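Local coordinates for protein profilin-2 (Acanthamoeba castellanii, PDB 1F2K) that binds monomeric actin, holding back or promoting polymerisation according to its concentration, and binds PIP2, limiting the formation of IP3 and diacylglycerol, at residues S1-T4 with Y5-N9; A36-P39 with A40-A43. All coordinates share one frame; numbering follows the deposited sequence.

How the contacts relate
Two helix starts on the small profilin fold are compared here, their centres about 19 Å apart and their nearest atoms about 9 Å apart. Contact 1 (1-4 with 5-9) lies at the surface, within the N-terminal helix 2-11, and its side chains do much of the work: an aromatic pair, an amide-carboxylate bond and a water bridge. Contact 2 (36-39 with 40-43) is partly buried where the loop after strand 28-31 turns into helix 39-50, and it relies on one serine cap plus backbone bonds. They share no element: helix 2-11 rests on strands 18-23 and 28-31, while Val37 and Asn41 of contact 2 touch strand 60-62, at the other edge of the sheet.

Contact 1: S1-T4 with Y5-N9; sequences SWQT and YVDTN
A local i to i+3 aromatic contact, Trp2 with Tyr5, lies in the first turns of the N-terminal helix 2-11, at the surface of profilin. The edge of Tyr5 is turned toward the face of the Trp2 six-membered ring in an offset edge-to-face pair, planes 64° apart, and CD2 of Tyr5 comes within 3.5 Å of CE3 of Trp2. Ser1 O meets a face of the phenol ring, 3.0 Å from Tyr5 CD2, while also accepting the Tyr5 backbone N-H.

The next residue, Gln3, reaches one turn ahead to Asp7. A chi1 of -174° sends its CG away from the backbone N, and the bend at chi2 (63°) carries NE2 forward along the helix to donate to Asp7 OD2 at 2.8 Å, arriving from above the carboxylate plane. The same NE2 is also bonded to Thr31 O, which ties the helix to strand 28-31.

At the wider pi-type turn, Thr4 O receives Thr8 N at 2.6 Å and Asn9 ND2 at 3.2 Å from opposite faces of its carbonyl plane; a weak bond from Asn9 N joins them. A water that accepts from Asn9 ND2 is also hydrogen-bonded to Thr4 OG1.

Tyr5 touches Tyr119 and Leu120 of helix 106-121, and Trp2 packs edge-to-face with Trp29 on strand 28-31 and C-terminal Phe125. As in other profilins, the aromatics between the terminal helices probably form the poly-L-proline site.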
loop_
_atom_site.group_PDB
_atom_site.type_symbol
_atom_site.label_atom_id
_atom_site.label_comp_id
_atom_site.label_asym_id
_atom_site.label_seq_id
_atom_site.Cartn_x
_atom_site.Cartn_y
_atom_site.Cartn_z
ATOM N N SER A 1 -5.794 13.880 9.978
ATOM C CA SER A 1 -6.391 12.486 10.265
ATOM C C SER A 1 -5.820 11.430 9.283
ATOM O O SER A 1 -5.079 10.543 9.684
ATOM C CB SER A 1 -7.921 12.517 10.168
ATOM O OG SER A 1 -8.508 11.231 10.316
ATOM N N TRP A 2 -6.150 11.512 7.999
ATOM C CA TRP A 2 -5.551 10.547 7.087
ATOM C C TRP A 2 -4.067 10.874 6.994
ATOM O O TRP A 2 -3.215 9.983 6.834
ATOM C CB TRP A 2 -6.181 10.613 5.699
ATOM C CG TRP A 2 -7.624 10.250 5.756
ATOM C CD1 TRP A 2 -8.683 11.116 5.728
ATOM C CD2 TRP A 2 -8.168 8.958 6.064
ATOM N NE1 TRP A 2 -9.834 10.445 6.018
ATOM C CE2 TRP A 2 -9.554 9.124 6.231
ATOM C CE3 TRP A 2 -7.612 7.677 6.230
ATOM C CZ2 TRP A 2 -10.407 8.065 6.564
ATOM C CZ3 TRP A 2 -8.464 6.619 6.570
ATOM C CH2 TRP A 2 -9.845 6.828 6.731
ATOM N N GLN A 3 -3.762 12.162 7.122
ATOM C CA GLN A 3 -2.391 12.569 7.042
ATOM C C GLN A 3 -1.664 12.064 8.269
ATOM O O GLN A 3 -0.473 11.704 8.184
ATOM C CB GLN A 3 -2.278 14.089 6.941
ATOM C CG GLN A 3 -0.866 14.582 6.698
ATOM C CD GLN A 3 -0.311 14.085 5.341
ATOM O OE1 GLN A 3 -0.896 14.333 4.295
ATOM N NE2 GLN A 3 0.814 13.376 5.376
ATOM N N THR A 4 -2.348 12.005 9.415
ATOM C CA THR A 4 -1.591 11.563 10.595
ATOM C C THR A 4 -1.425 10.043 10.554
ATOM O O THR A 4 -0.442 9.490 11.082
ATOM C CB THR A 4 -2.217 12.018 12.010
ATOM O OG1 THR A 4 -3.316 11.155 12.351
ATOM C CG2 THR A 4 -2.742 13.462 11.949
ATOM N N TYR A 5 -2.383 9.352 9.956
ATOM C CA TYR A 5 -2.226 7.888 9.817
ATOM C C TYR A 5 -0.961 7.591 9.004
ATOM O O TYR A 5 -0.173 6.732 9.348
ATOM C CB TYR A 5 -3.390 7.284 9.063
ATOM C CG TYR A 5 -4.641 7.315 9.846
ATOM C CD1 TYR A 5 -4.637 6.976 11.191
ATOM C CD2 TYR A 5 -5.842 7.673 9.256
ATOM C CE1 TYR A 5 -5.808 7.000 11.929
ATOM C CE2 TYR A 5 -7.026 7.696 9.994
ATOM C CZ TYR A 5 -6.989 7.367 11.306
ATOM O OH TYR A 5 -8.142 7.427 11.994
ATOM N N VAL A 6 -0.814 8.318 7.906
ATOM C CA VAL A 6 0.329 8.161 7.038
ATOM C C VAL A 6 1.577 8.628 7.743
ATOM O O VAL A 6 2.574 7.920 7.808
ATOM C CB VAL A 6 0.168 8.993 5.737
ATOM C CG1 VAL A 6 1.481 9.279 5.146
ATOM C CG2 VAL A 6 -0.694 8.260 4.746
ATOM N N ASP A 7 1.543 9.835 8.272
ATOM C CA ASP A 7 2.761 10.344 8.898
ATOM C C ASP A 7 3.150 9.641 10.184
ATOM O O ASP A 7 4.301 9.283 10.380
ATOM C CB ASP A 7 2.651 11.852 9.139
ATOM C CG ASP A 7 2.526 12.635 7.861
ATOM O OD1 ASP A 7 2.947 12.137 6.812
ATOM O OD2 ASP A 7 2.023 13.771 7.888
ATOM N N THR A 8 2.173 9.397 11.043
ATOM C CA THR A 8 2.468 8.758 12.302
ATOM C C THR A 8 2.373 7.269 12.353
ATOM O O THR A 8 3.317 6.635 12.653
ATOM C CB THR A 8 1.588 9.313 13.402
ATOM O OG1 THR A 8 1.742 10.748 13.457
ATOM C CG2 THR A 8 1.989 8.665 14.700
ATOM N N ASN A 9 1.224 6.706 12.036
ATOM C CA ASN A 9 1.042 5.254 12.148
ATOM C C ASN A 9 1.792 4.430 11.133
ATOM O O ASN A 9 2.058 3.262 11.388
ATOM C CB ASN A 9 -0.444 4.895 12.083
ATOM C CG ASN A 9 -1.292 5.715 13.044
ATOM O OD1 ASN A 9 -1.750 5.214 14.039
ATOM N ND2 ASN A 9 -1.500 6.973 12.733
HETATM O O HOH W 1 -3.489 8.943 13.517
#

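Contact 2: A36-P39 with A40-A43; sequences AVSP and ANGA
Ser38 is the N-cap of helix 39-50, at the point where the loop after strand 28-31 turns into the helix. Its CB points toward the first turn, 3.9 Å from Ala40 N. From there OG is placed between the backbone N and the carbonyl carbon (chi1 73°), a rotation that turns the hydroxyl to the start of the helix, where it accepts the N-H of Asn41 at 2.7 Å and 161°. This bond satisfies an amide that, at a helix start, has no carbonyl of a preceding turn to pair with. The tip also brushes the Asn41 side chain, OG lying 3.0 Å from CG.

The backbone takes over directly behind the cap: Ser38 O accepts Gly42 N at 2.9 Å, and Pro39 O accepts Ala43 N, opening the regular i to i+4 series. Pro39 fits well in the first turn, where its lack of an N-H costs no bond. Before the cap the buried Val37 touches Leu62; after it, Asn41 touches Glu61 and Leu62, so that the helix start packs against strand 60-62. Val37 CG2 makes a loose contact with Gly42 N, 4.2 Å away.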
loop_
_atom_site.group_PDB
_atom_site.type_symbol
_atom_site.label_atom_id
_atom_site.label_comp_id
_atom_site.label_asym_id
_atom_site.label_seq_id
_atom_site.Cartn_x
_atom_site.Cartn_y
_atom_site.Cartn_z
ATOM N N ALA A 36 4.377 10.184 -4.215
ATOM C CA ALA A 36 3.154 10.377 -4.949
ATOM C C ALA A 36 2.825 9.216 -5.823
ATOM O O ALA A 36 3.664 8.758 -6.599
ATOM C CB ALA A 36 3.267 11.634 -5.803
ATOM N N VAL A 37 1.604 8.727 -5.692
ATOM C CA VAL A 37 1.151 7.652 -6.559
ATOM C C VAL A 37 0.018 8.189 -7.441
ATOM O O VAL A 37 -0.931 8.841 -6.955
ATOM C CB VAL A 37 0.650 6.401 -5.798
ATOM C CG1 VAL A 37 0.513 6.680 -4.351
ATOM C CG2 VAL A 37 -0.657 5.942 -6.410
ATOM N N SER A 38 0.151 7.917 -8.740
ATOM C CA SER A 38 -0.793 8.336 -9.780
ATOM C C SER A 38 -2.160 7.696 -9.584
ATOM O O SER A 38 -2.275 6.571 -9.048
ATOM C CB SER A 38 -0.293 7.875 -11.150
ATOM O OG SER A 38 -0.449 6.454 -11.289
ATOM N N PRO A 39 -3.206 8.414 -10.007
ATOM C CA PRO A 39 -4.603 7.974 -9.935
ATOM C C PRO A 39 -4.725 6.733 -10.858
ATOM O O PRO A 39 -5.499 5.788 -10.610
ATOM C CB PRO A 39 -5.368 9.183 -10.476
ATOM C CG PRO A 39 -4.521 10.356 -9.994
ATOM C CD PRO A 39 -3.108 9.865 -10.286
ATOM N N ALA A 40 -3.920 6.735 -11.915
ATOM C CA ALA A 40 -3.920 5.625 -12.864
ATOM C C ALA A 40 -3.448 4.364 -12.145
ATOM O O ALA A 40 -4.206 3.383 -12.073
ATOM C CB ALA A 40 -3.007 5.951 -14.031
ATOM N N ASN A 41 -2.224 4.383 -11.593
ATOM C CA ASN A 41 -1.722 3.193 -10.870
ATOM C C ASN A 41 -2.633 2.778 -9.716
ATOM O O ASN A 41 -2.858 1.570 -9.492
ATOM C CB ASN A 41 -0.338 3.407 -10.254
ATOM C CG ASN A 41 0.714 3.706 -11.273
ATOM O OD1 ASN A 41 0.598 3.313 -12.449
ATOM N ND2 ASN A 41 1.775 4.401 -10.838
ATOM N N GLY A 42 -3.132 3.779 -8.981
ATOM C CA GLY A 42 -3.981 3.524 -7.831
ATOM C C GLY A 42 -5.186 2.689 -8.174
ATOM O O GLY A 42 -5.494 1.715 -7.489
ATOM N N ALA A 43 -5.860 3.065 -9.256
ATOM C CA ALA A 43 -7.057 2.355 -9.720
ATOM C C ALA A 43 -6.704 0.923 -10.059
ATOM O O ALA A 43 -7.411 -0.001 -9.663
ATOM C CB ALA A 43 -7.623 3.044 -10.954
#